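Local coordinates for protein beta-galactosidase (Trichoderma reesei, PDB 3OGR) that probably hydrolyses terminal non-reducing beta-D-galactose residues from beta-D-galactosides, as a secreted family 35 glycoside hydrolase, at residues N320-F325 against Y342-S347. Residues are numbered along the deposited sequence; the frame is centred on the assembly and turned at random.
With GAL (beta-D-galactopyranose), chain E.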
# COMPACT_ATOMS: atom_id res chain seq x y z
N ASN A 320 -5.59 11.69 -1.46
CA ASN A 320 -5.38 10.24 -1.34
C ASN A 320 -3.97 9.93 -0.91
O ASN A 320 -3.04 10.50 -1.48
CB ASN A 320 -5.65 9.56 -2.70
CG ASN A 320 -5.40 8.05 -2.64
OD1 ASN A 320 -5.97 7.32 -1.80
ND2 ASN A 320 -4.49 7.57 -3.51
N ILE A 321 -3.82 9.08 0.11
CA ILE A 321 -2.51 8.76 0.71
C ILE A 321 -2.01 7.46 0.13
O ILE A 321 -2.62 6.39 0.32
CB ILE A 321 -2.72 8.61 2.26
CG1 ILE A 321 -3.26 9.92 2.90
CG2 ILE A 321 -1.38 8.24 2.87
CD1 ILE A 321 -2.49 11.22 2.44
N TYR A 322 -0.86 7.54 -0.61
CA TYR A 322 -0.29 6.38 -1.26
C TYR A 322 1.01 6.00 -0.52
O TYR A 322 1.90 6.84 -0.51
CB TYR A 322 0.03 6.75 -2.74
CG TYR A 322 0.57 5.59 -3.55
CD1 TYR A 322 1.83 5.04 -3.34
CD2 TYR A 322 -0.22 5.01 -4.59
CE1 TYR A 322 2.30 3.95 -4.05
CE2 TYR A 322 0.23 3.91 -5.32
CZ TYR A 322 1.47 3.37 -5.04
OH TYR A 322 1.88 2.25 -5.75
N MET A 323 1.16 4.80 0.03
CA MET A 323 0.09 3.78 0.29
C MET A 323 -0.49 4.05 1.67
O MET A 323 0.16 4.67 2.56
CB MET A 323 0.74 2.39 0.35
CG MET A 323 1.37 2.00 -1.01
SD MET A 323 0.22 1.88 -2.34
CE MET A 323 -0.77 0.45 -1.83
N THR A 324 -1.70 3.51 1.87
CA THR A 324 -2.29 3.44 3.23
C THR A 324 -2.11 2.03 3.78
O THR A 324 -1.75 1.86 4.93
CB THR A 324 -3.73 3.95 3.21
OG1 THR A 324 -3.68 5.37 2.92
CG2 THR A 324 -4.43 3.83 4.57
N PHE A 325 -2.37 0.99 2.96
CA PHE A 325 -2.01 -0.38 3.25
C PHE A 325 -1.32 -0.92 1.99
O PHE A 325 -1.90 -0.87 0.91
CB PHE A 325 -3.25 -1.25 3.53
CG PHE A 325 -2.94 -2.72 3.52
CD1 PHE A 325 -2.12 -3.28 4.53
CD2 PHE A 325 -3.37 -3.52 2.45
CE1 PHE A 325 -1.80 -4.70 4.51
CE2 PHE A 325 -3.08 -4.93 2.44
CZ PHE A 325 -2.26 -5.49 3.46
N TYR A 342 5.84 -5.11 0.40
CA TYR A 342 5.43 -3.75 -0.03
C TYR A 342 4.79 -3.05 1.21
O TYR A 342 3.82 -2.31 1.11
CB TYR A 342 4.42 -3.81 -1.19
CG TYR A 342 4.34 -2.49 -1.94
CD1 TYR A 342 5.44 -1.95 -2.57
CD2 TYR A 342 3.05 -1.88 -2.15
CE1 TYR A 342 5.36 -0.77 -3.40
CE2 TYR A 342 2.98 -0.72 -2.94
CZ TYR A 342 4.10 -0.17 -3.55
OH TYR A 342 3.95 0.91 -4.37
N ASP A 343 5.42 -3.23 2.38
CA ASP A 343 4.89 -2.57 3.58
C ASP A 343 4.81 -1.07 3.38
O ASP A 343 3.92 -0.42 3.84
CB ASP A 343 5.81 -2.89 4.76
CG ASP A 343 5.43 -2.16 6.05
OD1 ASP A 343 4.61 -2.70 6.84
OD2 ASP A 343 5.92 -1.03 6.24
N TYR A 344 5.83 -0.54 2.68
CA TYR A 344 5.86 0.87 2.24
C TYR A 344 6.06 1.84 3.41
O TYR A 344 6.08 3.06 3.20
CB TYR A 344 4.51 1.24 1.52
CG TYR A 344 4.68 2.30 0.45
CD1 TYR A 344 5.17 1.98 -0.80
CD2 TYR A 344 4.36 3.61 0.71
CE1 TYR A 344 5.31 2.95 -1.79
CE2 TYR A 344 4.49 4.62 -0.27
CZ TYR A 344 5.02 4.28 -1.51
OH TYR A 344 5.21 5.27 -2.48
N GLY A 345 6.31 1.29 4.64
CA GLY A 345 6.32 2.23 5.81
C GLY A 345 4.96 2.88 6.03
O GLY A 345 4.88 3.90 6.70
N ALA A 346 3.87 2.27 5.51
CA ALA A 346 2.52 2.90 5.51
C ALA A 346 1.93 2.93 6.93
O ALA A 346 2.37 2.21 7.87
CB ALA A 346 1.52 2.13 4.55
N SER A 347 0.85 3.70 7.04
CA SER A 347 0.11 3.78 8.31
C SER A 347 -0.45 2.45 8.77
O SER A 347 -0.60 2.25 9.97
CB SER A 347 -0.99 4.85 8.28
OG SER A 347 -1.92 4.56 7.23
C1 GAL E . 3.89 7.47 -8.24
C2 GAL E . 3.25 6.39 -9.17
C3 GAL E . 2.84 5.18 -8.36
C4 GAL E . 4.04 4.65 -7.55
C5 GAL E . 4.59 5.81 -6.72
C6 GAL E . 5.89 5.47 -5.96
O1 GAL E . 4.61 8.46 -8.98
O2 GAL E . 2.08 6.95 -9.76
O3 GAL E . 2.39 4.15 -9.23
O4 GAL E . 5.02 4.23 -8.49
O5 GAL E . 4.97 6.89 -7.58
O6 GAL E . 5.60 4.45 -5.00
O HOH W 1 -0.03 5.67 5.17
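Tyr322, Tyr342 and Tyr344 meet beside the bound galactose, where strand 318-321 of the TIM barrel runs out into the catalytic-face loops. The Tyr322 and Tyr344 rings form an offset edge-to-face pair, planes at 75°, with the edge of Tyr322 turned to the face of Tyr344. Met323, which follows a cis peptide bond, fills the angle between the rings: its CG lies 3.7 Å from the centroid of the Tyr344 ring, a CH-pi contact over the face. Bends at chi2 and chi3 fold the thioether back, so that SD sits over the centre of the Tyr322 ring and 3.8 Å from Tyr342 CE2. With CG anti to the backbone N (chi1 -176°), the Tyr322 ring is turned toward the sugar and the other two tyrosines, where its OH donates to Tyr342 OH at 2.8 Å; Tyr342 OH also bonds to Glu122, a galactose-binding residue. At the sugar, Tyr344 OH donates to GAL O6 at 2.7 Å, O6 lying at the edge of the ring in its plane. A leucine in place of Tyr344 would probably leave O6 without this hydroxyl partner and the Tyr322 edge without its aromatic face. Behind the rings, a type I' turn from Asp343 to Ala346 brings Ala346 CB to 3.3 Å from Thr324 O.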